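Local atomic coordinates of carbohydrate binding family 6 (Clostridium thermocellum, PDB entry 5A8C), a protein that probably hydrolyses terminal alpha-L-arabinofuranosyl linkages in arabinose-containing polysaccharides, as a family 43 glycoside hydrolase with a five-bladed beta-propeller fold. Residues M158-P163 / M175-N180; I185-L190 / M202-P207; F210-M215 / S225-F230; K236-M241 / F249-V254. All blocks are in the same frame, centred on the assembly; numbering follows the deposited sequence. Where two conformers were deposited one is given.

Interaction 1: M158-P163 / M175-N180; sequences MWLFDP and MYFGGN
W159 and N180 form a stacked pair: the indole and the side-chain amide planes are only 13° apart, and N180 CB lies over the centre of the six-membered ring, 3.4 Å from its centroid, a CH-pi contact. N180 CG, anti to its backbone N (chi1 -167°), is placed 3.7 Å from W159 CZ2. A hydrogen bond from ND2 to the backbone O of N157 holds the amide in this orientation. The F161 ring is flanked by neighbours in its own segment, W159 CB over the centre of one face and D162 OD1 toward the rim of the opposite face. From 175-180, G178 O meets its edge in the ring plane, 3.5 Å from F161 CD1. The backbones are pinned by a nearly straight bond from G178 N to F161 O (3.0 Å, 172°) and by W159 N to G179 O. One water donates to both D162 O and G178 O. D162 OD2 accepts from A212 N and also hydrogen-bonds a bound Tris molecule, probably from the crystallisation liquor. With a calcium ion about 5 Å from the D162 side chain as well, this loop against the end of a strand is consistent with the central pocket of the propeller.

Interaction 2: I185-L190 / M202-P207; sequences IRVIKL and MTMSAP
I185 O is gripped by two N-H groups that reach it from opposite faces of its carbonyl plane: M204 N from across the strand pair at 3.0 Å, and R186 NH1 from the next residue at 2.9 Å. This is an antiparallel pairing within one blade of the beta-propeller, strand 185-190 running beside 202-204 at 139° between their directions. I185 with M204 and V187 with M202 are hydrogen-bonded pairs; R186 with T203, between them, is a non-hydrogen-bonded pair. In the V187-M202 pair both bonds form, M202 N to V187 O at 2.8 Å and V187 N to M202 O at 2.9 Å. The R186 guanidinium holds I185 O almost in its own plane, 2° out of it, and its NE and NH1 are also bound by the backbone O atoms of V152 and N183. These several bonds fix the rotation of the buried group and satisfy it. On the other sheet face, shared by I185, V187, M202 and M204, the packing is apolar, with strand 173-178 contributing Y176 and strand 221-228 contributing F224. I185 CG1 is anti to the carbonyl carbon and CD1 follows at chi2 162°, which brings that methyl 3.7 Å from A206 CB. V187 CG1 lies 3.6 Å from M202 CG and 3.7 Å from M204 SD.

Interaction 3: F210-M215 / S225-F230; sequences FEAAYM and SYASDF
F210 packs against S228-F230, where the strand runs out, and its contacts can be traced outward. CB lies 3.2 Å from A227 O and 3.4 Å from S228 C. CG, anti to the backbone N (chi1 -167°), lies 3.8 Å from D229 CA. CD1 then touches D229 CB at 3.7 Å. On the other branch CD2 is 4.0 Å from S228 O and CE2 meets F230 CE1 at 3.8 Å, with CZ near that same F230 atom. The two rings are T-shaped: the edge of F230 points at the face of F210, with planes 77° apart and centroids 5.5 Å apart. F210 N and E211 N both donate to A227 O, the signature of a classic beta bulge, and A227 N answers to E211 O at 2.9 Å. The chain also turns a corner at E211, whose OE1 bonds the amino nitrogen of a bound Tris molecule. F210 makes a second edge-to-face pair with W159, and the hairpin of strands 212-218 and 221-228 is followed in the sheet by strand 237-242, with Y226 bonded through its backbone to E238.

Interaction 4: K236-M241 / F249-V254; sequences KIEYMM and FQYKGV
Y251 CG stands anti to its backbone N (chi1 178°) and E238 CG lies beside its own backbone N (chi1 -48°); both residues point to the same face of the sheet, and these torsions place each CG where Y251 OH and E238 OE1 can meet. The side chains cross obliquely, and Y251 OH donates to E238 OE1 at 2.6 Å, approaching on the anti side of the carboxylate. E238 OE1 also forms a salt bridge with R208 NH2, and OE2 is bound by S228 OG, so both carboxylate oxygens have partners. On the opposite face, K252 CB lies over the Y239 ring, 3.8 Å from its centroid, as a CH-pi contact. Back on the face of E238, M240 crosses F249 at about a right angle, with M240 CE 3.5 Å from F249 CB. Backbone bonds include K252 N to Y239 O at 2.9 Å and Y239 N to G253 O at 3.0 Å. G253 has positive phi (132°), and with K252 it faces the single residue Y239. That is a classic beta bulge, here in the antiparallel hairpin of the third and fourth strands of a four-stranded propeller blade.

How the interactions relate
Interactions 1 and 2 share one sheet, joined by M175 N to I188 O at 2.8 Å; interactions 3 and 4 share the next, joined by S228 N to K236 O at 2.8 Å. The chain leaving strand 200-204 reaches the next blade through a probable hydrogen bond between P207 O and Y226 OH at 2.7 Å, and M204 CE touches F249 CE2 at 3.6 Å. Interactions 1 and 3, centres about 9 Å apart, are joined by N180 N to F210 O at 2.8 Å and converge on the Tris molecule. The calcium ion lies about 5 Å from the side chains of both D162 and Y214, consistent with an active-site pocket. Interaction 4 lies farther from interaction 1, centres about 17 Å apart with no touch.

Interaction 1: M158-P163 / M175-N180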
loop_
_atom_site.group_PDB
_atom_site.type_symbol
_atom_site.label_atom_id
_atom_site.label_comp_id
_atom_site.label_asym_id
_atom_site.label_seq_id
_atom_site.Cartn_x
_atom_site.Cartn_y
_atom_site.Cartn_z
ATOM N N MET A 158 -17.237 0.843 7.816
ATOM C CA MET A 158 -15.997 1.144 7.050
ATOM C C MET A 158 -14.772 1.339 7.928
ATOM O O MET A 158 -14.833 1.860 9.002
ATOM C CB MET A 158 -16.128 2.388 6.133
ATOM C CG MET A 158 -14.909 2.840 5.181
ATOM S SD MET A 158 -15.210 4.537 4.675
ATOM C CE MET A 158 -15.840 3.708 3.430
ATOM N N TRP A 159 -13.645 0.929 7.347
ATOM C CA TRP A 159 -12.340 1.209 7.912
ATOM C C TRP A 159 -11.759 2.330 7.060
ATOM O O TRP A 159 -11.464 2.142 5.909
ATOM C CB TRP A 159 -11.420 -0.004 7.962
ATOM C CG TRP A 159 -11.919 -1.119 8.802
ATOM C CD1 TRP A 159 -12.624 -1.041 9.962
ATOM C CD2 TRP A 159 -11.695 -2.531 8.562
ATOM N NE1 TRP A 159 -12.905 -2.304 10.433
ATOM C CE2 TRP A 159 -12.320 -3.239 9.613
ATOM C CE3 TRP A 159 -11.066 -3.264 7.529
ATOM C CZ2 TRP A 159 -12.333 -4.635 9.673
ATOM C CZ3 TRP A 159 -11.100 -4.632 7.604
ATOM C CH2 TRP A 159 -11.715 -5.317 8.672
ATOM N N LEU A 160 -11.634 3.510 7.674
ATOM C CA LEU A 160 -11.192 4.672 6.921
ATOM C C LEU A 160 -9.645 4.687 6.928
ATOM O O LEU A 160 -9.010 5.361 7.739
ATOM C CB LEU A 160 -11.844 5.926 7.442
ATOM C CG LEU A 160 -11.780 7.107 6.493
ATOM C CD1 LEU A 160 -12.710 6.876 5.360
ATOM C CD2 LEU A 160 -12.391 8.300 7.216
ATOM N N PHE A 161 -9.067 3.900 6.030
ATOM C CA PHE A 161 -7.646 3.667 6.059
ATOM C C PHE A 161 -7.135 3.214 4.701
ATOM O O PHE A 161 -7.863 3.156 3.694
ATOM C CB PHE A 161 -7.252 2.757 7.242
ATOM C CG PHE A 161 -7.651 1.313 7.182
ATOM C CD1 PHE A 161 -8.185 0.662 6.059
ATOM C CD2 PHE A 161 -7.395 0.534 8.303
ATOM C CE1 PHE A 161 -8.460 -0.672 6.059
ATOM C CE2 PHE A 161 -7.666 -0.831 8.299
ATOM C CZ PHE A 161 -8.164 -1.440 7.161
ATOM N N ASP A 162 -5.841 2.831 4.689
ATOM C CA ASP A 162 -5.211 2.140 3.567
ATOM C C ASP A 162 -5.263 2.951 2.250
ATOM O O ASP A 162 -5.751 2.469 1.228
ATOM C CB ASP A 162 -5.732 0.718 3.377
ATOM C CG ASP A 162 -5.223 -0.301 4.397
ATOM O OD1 ASP A 162 -4.645 0.092 5.423
ATOM O OD2 ASP A 162 -5.464 -1.495 4.093
ATOM N N PRO A 163 -4.721 4.158 2.263
ATOM C CA PRO A 163 -4.743 4.965 1.059
ATOM C C PRO A 163 -3.967 4.363 -0.069
ATOM O O PRO A 163 -2.901 3.767 0.111
ATOM C CB PRO A 163 -4.088 6.275 1.485
ATOM C CG PRO A 163 -3.170 5.860 2.622
ATOM C CD PRO A 163 -3.945 4.812 3.341
ATOM N N MET A 175 -7.059 9.760 -4.505
ATOM C CA MET A 175 -6.807 8.870 -3.369
ATOM C C MET A 175 -7.949 7.878 -3.256
ATOM O O MET A 175 -9.082 8.308 -3.013
ATOM C CB MET A 175 -6.632 9.609 -2.081
ATOM C CG MET A 175 -6.395 8.667 -0.900
ATOM S SD MET A 175 -6.552 9.351 0.752
ATOM C CE MET A 175 -5.050 10.224 0.695
ATOM N N TYR A 176 -7.631 6.605 -3.370
ATOM C CA TYR A 176 -8.561 5.505 -3.106
ATOM C C TYR A 176 -8.344 5.041 -1.674
ATOM O O TYR A 176 -7.197 5.021 -1.210
ATOM C CB TYR A 176 -8.287 4.330 -4.087
ATOM C CG TYR A 176 -8.399 4.713 -5.542
ATOM C CD1 TYR A 176 -7.409 5.430 -6.204
ATOM C CD2 TYR A 176 -9.554 4.394 -6.293
ATOM C CE1 TYR A 176 -7.529 5.813 -7.525
ATOM C CE2 TYR A 176 -9.656 4.758 -7.621
ATOM C CZ TYR A 176 -8.661 5.485 -8.249
ATOM O OH TYR A 176 -8.701 5.867 -9.551
ATOM N N PHE A 177 -9.399 4.685 -0.949
ATOM C CA PHE A 177 -9.233 4.312 0.453
ATOM C C PHE A 177 -10.486 3.549 0.898
ATOM O O PHE A 177 -11.460 3.440 0.147
ATOM C CB PHE A 177 -8.963 5.551 1.340
ATOM C CG PHE A 177 -10.063 6.584 1.299
ATOM C CD1 PHE A 177 -10.105 7.532 0.282
ATOM C CD2 PHE A 177 -10.992 6.670 2.308
ATOM C CE1 PHE A 177 -11.099 8.527 0.269
ATOM C CE2 PHE A 177 -11.969 7.654 2.325
ATOM C CZ PHE A 177 -11.994 8.589 1.309
ATOM N N GLY A 178 -10.430 3.056 2.116
ATOM C CA GLY A 178 -11.565 2.344 2.676
ATOM C C GLY A 178 -11.208 0.947 3.131
ATOM O O GLY A 178 -10.056 0.501 3.086
ATOM N N GLY A 179 -12.224 0.203 3.552
ATOM C CA GLY A 179 -12.020 -1.111 4.058
ATOM C C GLY A 179 -13.312 -1.723 4.572
ATOM O O GLY A 179 -14.255 -1.021 4.896
ATOM N N ASN A 180 -13.335 -3.043 4.614
ATOM C CA ASN A 180 -14.350 -3.847 5.272
ATOM C C ASN A 180 -15.701 -3.779 4.563
ATOM O O ASN A 180 -16.731 -3.506 5.174
ATOM C CB ASN A 180 -14.516 -3.490 6.741
ATOM C CG ASN A 180 -15.317 -4.498 7.486
ATOM O OD1 ASN A 180 -15.306 -5.680 7.178
ATOM N ND2 ASN A 180 -16.026 -4.045 8.493
HETATM O O HOH W 1 -8.086 0.728 1.013
#

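Interaction 2: I185-L190 / M202-P207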
loop_
_atom_site.group_PDB
_atom_site.type_symbol
_atom_site.label_atom_id
_atom_site.label_comp_id
_atom_site.label_asym_id
_atom_site.label_seq_id
_atom_site.Cartn_x
_atom_site.Cartn_y
_atom_site.Cartn_z
ATOM N N ILE A 185 -15.399 1.188 -0.491
ATOM C CA ILE A 185 -14.302 1.880 -1.154
ATOM C C ILE A 185 -14.747 3.312 -1.412
ATOM O O ILE A 185 -15.900 3.592 -1.794
ATOM C CB ILE A 185 -13.975 1.235 -2.520
ATOM C CG1 ILE A 185 -13.742 -0.257 -2.424
ATOM C CG2 ILE A 185 -12.794 1.955 -3.163
ATOM C CD1 ILE A 185 -13.844 -0.989 -3.726
ATOM N N ARG A 186 -13.832 4.242 -1.203
ATOM C CA ARG A 186 -14.032 5.638 -1.557
ATOM C C ARG A 186 -12.865 6.112 -2.405
ATOM O O ARG A 186 -11.749 5.602 -2.294
ATOM C CB ARG A 186 -14.149 6.507 -0.310
ATOM C CG ARG A 186 -15.331 6.175 0.582
ATOM C CD ARG A 186 -16.680 6.523 -0.021
ATOM N NE ARG A 186 -17.803 6.204 0.860
ATOM C CZ ARG A 186 -18.372 5.013 0.976
ATOM N NH1 ARG A 186 -17.956 3.990 0.264
ATOM N NH2 ARG A 186 -19.399 4.846 1.798
ATOM N N VAL A 187 -13.118 7.108 -3.242
ATOM C CA VAL A 187 -12.066 7.774 -3.981
ATOM C C VAL A 187 -12.351 9.265 -3.975
ATOM O O VAL A 187 -13.486 9.701 -4.180
ATOM C CB VAL A 187 -11.878 7.196 -5.406
ATOM C CG1 VAL A 187 -13.170 7.239 -6.243
ATOM C CG2 VAL A 187 -10.742 7.862 -6.128
ATOM N N ILE A 188 -11.330 10.063 -3.734
ATOM C CA ILE A 188 -11.447 11.518 -3.716
ATOM C C ILE A 188 -10.321 12.132 -4.525
ATOM O O ILE A 188 -9.194 11.627 -4.540
ATOM C CB ILE A 188 -11.476 12.058 -2.282
ATOM C CG1 ILE A 188 -11.960 13.538 -2.229
ATOM C CG2 ILE A 188 -10.141 11.875 -1.560
ATOM C CD1 ILE A 188 -12.342 13.987 -0.837
ATOM N N LYS A 189 -10.610 13.215 -5.238
ATOM C CA LYS A 189 -9.563 13.980 -5.883
ATOM C C LYS A 189 -8.693 14.711 -4.896
ATOM O O LYS A 189 -9.162 15.238 -3.896
ATOM C CB LYS A 189 -10.202 14.982 -6.860
ATOM C CG LYS A 189 -10.858 14.312 -8.005
ATOM C CD LYS A 189 -11.472 15.326 -8.990
ATOM C CE LYS A 189 -12.566 16.254 -8.432
ATOM N NZ LYS A 189 -13.797 15.543 -7.965
ATOM N N LEU A 190 -7.380 14.741 -5.195
ATOM C CA LEU A 190 -6.434 15.602 -4.497
ATOM C C LEU A 190 -6.046 16.762 -5.365
ATOM O O LEU A 190 -5.955 16.642 -6.593
ATOM C CB LEU A 190 -5.175 14.831 -4.077
ATOM C CG LEU A 190 -5.379 13.564 -3.239
ATOM C CD1 LEU A 190 -4.043 13.001 -2.847
ATOM C CD2 LEU A 190 -6.271 13.812 -2.061
ATOM N N MET A 202 -16.279 9.848 -3.649
ATOM C CA MET A 202 -17.295 9.059 -4.274
ATOM C C MET A 202 -17.089 7.592 -3.918
ATOM O O MET A 202 -16.009 7.178 -3.477
ATOM C CB MET A 202 -17.434 9.365 -5.697
ATOM C CG MET A 202 -16.378 8.773 -6.418
ATOM S SD MET A 202 -16.347 8.932 -8.222
ATOM C CE MET A 202 -15.825 10.592 -8.183
ATOM N N THR A 203 -18.135 6.799 -4.111
ATOM C CA THR A 203 -18.105 5.392 -3.784
ATOM C C THR A 203 -17.773 4.536 -4.957
ATOM O O THR A 203 -18.124 4.829 -6.106
ATOM C CB THR A 203 -19.481 4.961 -3.258
ATOM O OG1 THR A 203 -20.529 5.037 -4.213
ATOM C CG2 THR A 203 -19.677 5.709 -2.000
ATOM N N MET A 204 -16.984 3.460 -4.638
ATOM C CA MET A 204 -16.739 2.383 -5.594
ATOM C C MET A 204 -17.116 1.073 -4.953
ATOM O O MET A 204 -17.282 0.966 -3.745
ATOM C CB MET A 204 -15.262 2.350 -6.044
ATOM C CG MET A 204 -14.826 3.542 -6.823
ATOM S SD MET A 204 -13.085 3.616 -7.193
ATOM C CE MET A 204 -12.864 2.075 -8.079
ATOM N N SER A 205 -17.216 0.039 -5.777
ATOM C CA SER A 205 -17.536 -1.295 -5.306
ATOM C C SER A 205 -16.624 -2.331 -5.977
ATOM O O SER A 205 -16.324 -2.239 -7.157
ATOM C CB SER A 205 -19.001 -1.676 -5.614
ATOM O OG SER A 205 -19.940 -0.718 -5.187
ATOM N N ALA A 206 -16.199 -3.296 -5.177
ATOM C CA ALA A 206 -15.398 -4.415 -5.708
ATOM C C ALA A 206 -15.769 -5.650 -4.927
ATOM O O ALA A 206 -15.934 -5.603 -3.714
ATOM C CB ALA A 206 -13.883 -4.161 -5.557
ATOM N N PRO A 207 -15.843 -6.815 -5.598
ATOM C CA PRO A 207 -16.283 -8.010 -4.922
ATOM C C PRO A 207 -15.394 -8.333 -3.717
ATOM O O PRO A 207 -14.166 -8.449 -3.832
ATOM C CB PRO A 207 -16.168 -9.086 -6.007
ATOM C CG PRO A 207 -16.211 -8.390 -7.277
ATOM C CD PRO A 207 -15.629 -7.052 -7.051
#

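Interaction 3: F210-M215 / S225-F230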
loop_
_atom_site.group_PDB
_atom_site.type_symbol
_atom_site.label_atom_id
_atom_site.label_comp_id
_atom_site.label_asym_id
_atom_site.label_seq_id
_atom_site.Cartn_x
_atom_site.Cartn_y
_atom_site.Cartn_z
ATOM N N PHE A 210 -11.797 -5.834 1.069
ATOM C CA PHE A 210 -11.453 -5.847 2.476
ATOM C C PHE A 210 -10.528 -4.714 2.858
ATOM O O PHE A 210 -10.790 -4.012 3.836
ATOM C CB PHE A 210 -10.866 -7.232 2.852
ATOM C CG PHE A 210 -10.749 -7.519 4.296
ATOM C CD1 PHE A 210 -11.883 -7.679 5.104
ATOM C CD2 PHE A 210 -9.498 -7.703 4.877
ATOM C CE1 PHE A 210 -11.763 -8.033 6.447
ATOM C CE2 PHE A 210 -9.359 -8.022 6.236
ATOM C CZ PHE A 210 -10.491 -8.210 6.986
ATOM N N GLU A 211 -9.397 -4.583 2.160
ATOM C CA GLU A 211 -8.490 -3.470 2.487
ATOM C C GLU A 211 -7.495 -3.322 1.304
ATOM O O GLU A 211 -7.679 -3.965 0.273
ATOM C CB GLU A 211 -7.824 -3.666 3.869
ATOM C CG GLU A 211 -7.017 -4.908 3.885
ATOM C CD GLU A 211 -6.656 -5.480 5.326
ATOM O OE1 GLU A 211 -6.740 -4.803 6.395
ATOM O OE2 GLU A 211 -6.085 -6.598 5.257
ATOM N N ALA A 212 -6.515 -2.440 1.472
ATOM C CA ALA A 212 -5.393 -2.394 0.514
ATOM C C ALA A 212 -5.738 -1.857 -0.871
ATOM O O ALA A 212 -5.071 -2.229 -1.845
ATOM C CB ALA A 212 -4.615 -3.707 0.436
ATOM N N ALA A 213 -6.704 -0.949 -0.985
ATOM C CA ALA A 213 -7.026 -0.366 -2.292
ATOM C C ALA A 213 -5.756 0.173 -2.987
ATOM O O ALA A 213 -4.948 0.882 -2.391
ATOM C CB ALA A 213 -8.028 0.768 -2.135
ATOM N N TYR A 214 -5.697 -0.044 -4.298
ATOM C CA TYR A 214 -4.512 0.344 -5.063
ATOM C C TYR A 214 -4.926 0.615 -6.492
ATOM O O TYR A 214 -5.751 -0.111 -7.059
ATOM C CB TYR A 214 -3.440 -0.767 -5.003
ATOM C CG TYR A 214 -2.081 -0.344 -5.455
ATOM C CD1 TYR A 214 -1.198 0.223 -4.574
ATOM C CD2 TYR A 214 -1.726 -0.455 -6.782
ATOM C CE1 TYR A 214 0.085 0.608 -5.012
ATOM C CE2 TYR A 214 -0.460 -0.058 -7.230
ATOM C CZ TYR A 214 0.396 0.502 -6.324
ATOM O OH TYR A 214 1.669 0.874 -6.752
ATOM N N MET A 215 -4.364 1.657 -7.094
ATOM C CA MET A 215 -4.615 1.999 -8.484
ATOM C C MET A 215 -3.320 2.144 -9.253
ATOM O O MET A 215 -2.398 2.822 -8.781
ATOM C CB MET A 215 -5.407 3.306 -8.538
ATOM C CG MET A 215 -5.680 3.868 -9.937
ATOM S SD MET A 215 -6.466 2.742 -11.089
ATOM C CE MET A 215 -7.964 2.309 -10.176
ATOM N N SER A 225 -6.771 -2.735 -7.743
ATOM C CA SER A 225 -6.385 -3.975 -7.052
ATOM C C SER A 225 -6.563 -3.800 -5.548
ATOM O O SER A 225 -6.599 -2.659 -5.046
ATOM C CB SER A 225 -4.994 -4.422 -7.457
ATOM O OG SER A 225 -4.016 -3.443 -7.173
ATOM N N TYR A 226 -6.703 -4.900 -4.838
ATOM C CA TYR A 226 -7.122 -4.828 -3.455
ATOM C C TYR A 226 -6.936 -6.166 -2.781
ATOM O O TYR A 226 -6.795 -7.209 -3.469
ATOM C CB TYR A 226 -8.580 -4.399 -3.343
ATOM C CG TYR A 226 -9.572 -5.329 -4.004
ATOM C CD1 TYR A 226 -9.801 -5.289 -5.373
ATOM C CD2 TYR A 226 -10.275 -6.257 -3.264
ATOM C CE1 TYR A 226 -10.719 -6.132 -5.969
ATOM C CE2 TYR A 226 -11.208 -7.112 -3.843
ATOM C CZ TYR A 226 -11.439 -7.043 -5.210
ATOM O OH TYR A 226 -12.407 -7.821 -5.831
ATOM N N ALA A 227 -6.969 -6.181 -1.461
ATOM C CA ALA A 227 -7.028 -7.407 -0.695
ATOM C C ALA A 227 -8.488 -7.774 -0.436
ATOM O O ALA A 227 -9.277 -6.940 0.039
ATOM C CB ALA A 227 -6.266 -7.279 0.609
ATOM N N SER A 228 -8.818 -9.022 -0.741
ATOM C CA SER A 228 -10.201 -9.525 -0.520
ATOM C C SER A 228 -10.365 -9.989 0.905
ATOM O O SER A 228 -9.422 -10.133 1.687
ATOM C CB SER A 228 -10.557 -10.576 -1.535
ATOM O OG SER A 228 -9.745 -11.700 -1.386
ATOM N N ASP A 229 -11.654 -10.220 1.251
ATOM C CA ASP A 229 -12.003 -10.629 2.594
ATOM C C ASP A 229 -11.719 -12.140 2.810
ATOM O O ASP A 229 -11.101 -12.787 1.993
ATOM C CB ASP A 229 -13.408 -10.175 2.881
ATOM C CG ASP A 229 -14.485 -10.875 2.062
ATOM O OD1 ASP A 229 -14.258 -12.013 1.596
ATOM O OD2 ASP A 229 -15.571 -10.238 1.900
ATOM N N PHE A 230 -12.169 -12.627 3.942
ATOM C CA PHE A 230 -11.942 -14.009 4.366
ATOM C C PHE A 230 -13.184 -14.900 4.132
ATOM O O PHE A 230 -13.329 -15.945 4.728
ATOM C CB PHE A 230 -11.417 -14.037 5.794
ATOM C CG PHE A 230 -9.977 -13.511 5.917
ATOM C CD1 PHE A 230 -9.716 -12.160 5.933
ATOM C CD2 PHE A 230 -8.898 -14.372 5.940
ATOM C CE1 PHE A 230 -8.405 -11.673 6.018
ATOM C CE2 PHE A 230 -7.595 -13.897 6.025
ATOM C CZ PHE A 230 -7.341 -12.543 6.067
#

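Interaction 4: K236-M241 / F249-V254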
loop_
_atom_site.group_PDB
_atom_site.type_symbol
_atom_site.label_atom_id
_atom_site.label_comp_id
_atom_site.label_asym_id
_atom_site.label_seq_id
_atom_site.Cartn_x
_atom_site.Cartn_y
_atom_site.Cartn_z
ATOM N N LYS A 236 -6.879 -12.758 -0.684
ATOM C CA LYS A 236 -6.063 -12.741 -1.899
ATOM C C LYS A 236 -5.972 -11.328 -2.418
ATOM O O LYS A 236 -6.886 -10.510 -2.156
ATOM C CB LYS A 236 -6.581 -13.704 -2.940
ATOM C CG LYS A 236 -6.574 -15.159 -2.512
ATOM C CD LYS A 236 -6.975 -16.144 -3.559
ATOM C CE LYS A 236 -6.926 -17.584 -3.069
ATOM N NZ LYS A 236 -7.341 -18.560 -4.111
ATOM N N ILE A 237 -4.985 -11.036 -3.226
ATOM C CA ILE A 237 -4.917 -9.776 -3.959
ATOM C C ILE A 237 -5.662 -9.996 -5.272
ATOM O O ILE A 237 -5.265 -10.849 -6.078
ATOM C CB ILE A 237 -3.484 -9.306 -4.205
ATOM C CG1 ILE A 237 -2.659 -9.255 -2.938
ATOM C CG2 ILE A 237 -3.516 -7.961 -4.935
ATOM C CD1 ILE A 237 -3.248 -8.434 -1.783
ATOM N N GLU A 238 -6.754 -9.266 -5.431
ATOM C CA GLU A 238 -7.646 -9.407 -6.578
ATOM C C GLU A 238 -7.766 -8.073 -7.269
ATOM O O GLU A 238 -7.225 -7.066 -6.812
ATOM C CB GLU A 238 -8.980 -9.991 -6.145
ATOM C CG GLU A 238 -8.768 -11.226 -5.252
ATOM C CD GLU A 238 -9.976 -12.095 -4.988
ATOM O OE1 GLU A 238 -10.840 -12.230 -5.886
ATOM O OE2 GLU A 238 -10.051 -12.690 -3.917
ATOM N N TYR A 239 -8.421 -8.043 -8.451
ATOM C CA TYR A 239 -8.438 -6.798 -9.195
ATOM C C TYR A 239 -9.587 -6.724 -10.182
ATOM O O TYR A 239 -10.201 -7.716 -10.575
ATOM C CB TYR A 239 -7.096 -6.537 -9.916
ATOM C CG TYR A 239 -6.884 -7.321 -11.198
ATOM C CD1 TYR A 239 -6.776 -8.720 -11.173
ATOM C CD2 TYR A 239 -6.802 -6.702 -12.419
ATOM C CE1 TYR A 239 -6.604 -9.437 -12.330
ATOM C CE2 TYR A 239 -6.627 -7.413 -13.600
ATOM C CZ TYR A 239 -6.492 -8.787 -13.532
ATOM O OH TYR A 239 -6.369 -9.475 -14.722
ATOM N N MET A 240 -9.795 -5.466 -10.584
ATOM C CA MET A 240 -10.754 -5.063 -11.602
ATOM C C MET A 240 -10.078 -4.168 -12.615
ATOM O O MET A 240 -9.077 -3.513 -12.287
ATOM C CB MET A 240 -11.920 -4.295 -10.995
ATOM C CG MET A 240 -12.575 -4.910 -9.782
ATOM S SD MET A 240 -14.061 -4.043 -9.239
ATOM C CE MET A 240 -13.485 -2.496 -8.779
ATOM N N MET A 241 -10.647 -4.054 -13.808
ATOM C CA MET A 241 -10.147 -3.165 -14.848
ATOM C C MET A 241 -11.253 -2.264 -15.347
ATOM O O MET A 241 -12.436 -2.667 -15.387
ATOM C CB MET A 241 -9.593 -3.956 -16.040
ATOM C CG MET A 241 -8.305 -4.680 -15.716
ATOM S SD MET A 241 -7.765 -5.843 -16.986
ATOM C CE MET A 241 -7.309 -4.708 -18.265
ATOM N N PHE A 249 -15.663 -0.350 -13.702
ATOM C CA PHE A 249 -14.794 -1.498 -13.398
ATOM C C PHE A 249 -15.542 -2.820 -13.517
ATOM O O PHE A 249 -16.726 -2.927 -13.182
ATOM C CB PHE A 249 -14.210 -1.351 -11.978
ATOM C CG PHE A 249 -13.153 -0.302 -11.929
ATOM C CD1 PHE A 249 -11.852 -0.631 -12.202
ATOM C CD2 PHE A 249 -13.437 1.012 -11.627
ATOM C CE1 PHE A 249 -10.840 0.338 -12.215
ATOM C CE2 PHE A 249 -12.462 1.992 -11.665
ATOM C CZ PHE A 249 -11.156 1.638 -11.975
ATOM N N GLN A 250 -14.785 -3.814 -13.947
ATOM C CA GLN A 250 -15.248 -5.197 -13.998
ATOM C C GLN A 250 -14.165 -6.075 -13.403
ATOM O O GLN A 250 -12.957 -5.961 -13.696
ATOM C CB GLN A 250 -15.510 -5.627 -15.446
ATOM C CG GLN A 250 -16.702 -4.856 -16.049
ATOM C CD GLN A 250 -18.062 -5.209 -15.453
ATOM O OE1 GLN A 250 -18.246 -6.252 -14.826
ATOM N NE2 GLN A 250 -19.011 -4.344 -15.653
ATOM N N TYR A 251 -14.581 -7.027 -12.576
ATOM C CA TYR A 251 -13.665 -7.980 -11.886
ATOM C C TYR A 251 -12.984 -8.854 -12.898
ATOM O O TYR A 251 -13.606 -9.388 -13.836
ATOM C CB TYR A 251 -14.515 -8.831 -10.929
ATOM C CG TYR A 251 -13.704 -9.863 -10.213
ATOM C CD1 TYR A 251 -12.991 -9.553 -9.083
ATOM C CD2 TYR A 251 -13.620 -11.167 -10.715
ATOM C CE1 TYR A 251 -12.220 -10.511 -8.444
ATOM C CE2 TYR A 251 -12.862 -12.149 -10.092
ATOM C CZ TYR A 251 -12.156 -11.815 -8.965
ATOM O OH TYR A 251 -11.375 -12.777 -8.367
ATOM N N LYS A 252 -11.672 -9.087 -12.682
ATOM C CA LYS A 252 -10.843 -9.861 -13.584
ATOM C C LYS A 252 -10.116 -11.052 -12.961
ATOM O O LYS A 252 -9.671 -11.907 -13.723
ATOM C CB LYS A 252 -9.841 -8.984 -14.279
ATOM C CG LYS A 252 -10.437 -7.888 -15.129
ATOM C CD LYS A 252 -11.247 -8.383 -16.300
ATOM C CE LYS A 252 -11.809 -7.230 -17.108
ATOM N NZ LYS A 252 -12.709 -7.681 -18.191
ATOM N N GLY A 253 -10.032 -11.144 -11.649
ATOM C CA GLY A 253 -9.405 -12.308 -11.017
ATOM C C GLY A 253 -8.415 -11.974 -9.965
ATOM O O GLY A 253 -8.419 -10.913 -9.337
ATOM N N VAL A 254 -7.498 -12.924 -9.749
ATOM C CA VAL A 254 -6.490 -12.917 -8.693
ATOM C C VAL A 254 -5.123 -12.566 -9.251
ATOM O O VAL A 254 -4.645 -13.180 -10.195
ATOM C CB VAL A 254 -6.440 -14.315 -8.007
ATOM C CG1 VAL A 254 -5.284 -14.390 -7.034
ATOM C CG2 VAL A 254 -7.767 -14.607 -7.301
HETATM O O HOH W 2 -7.129 -12.011 -14.716
#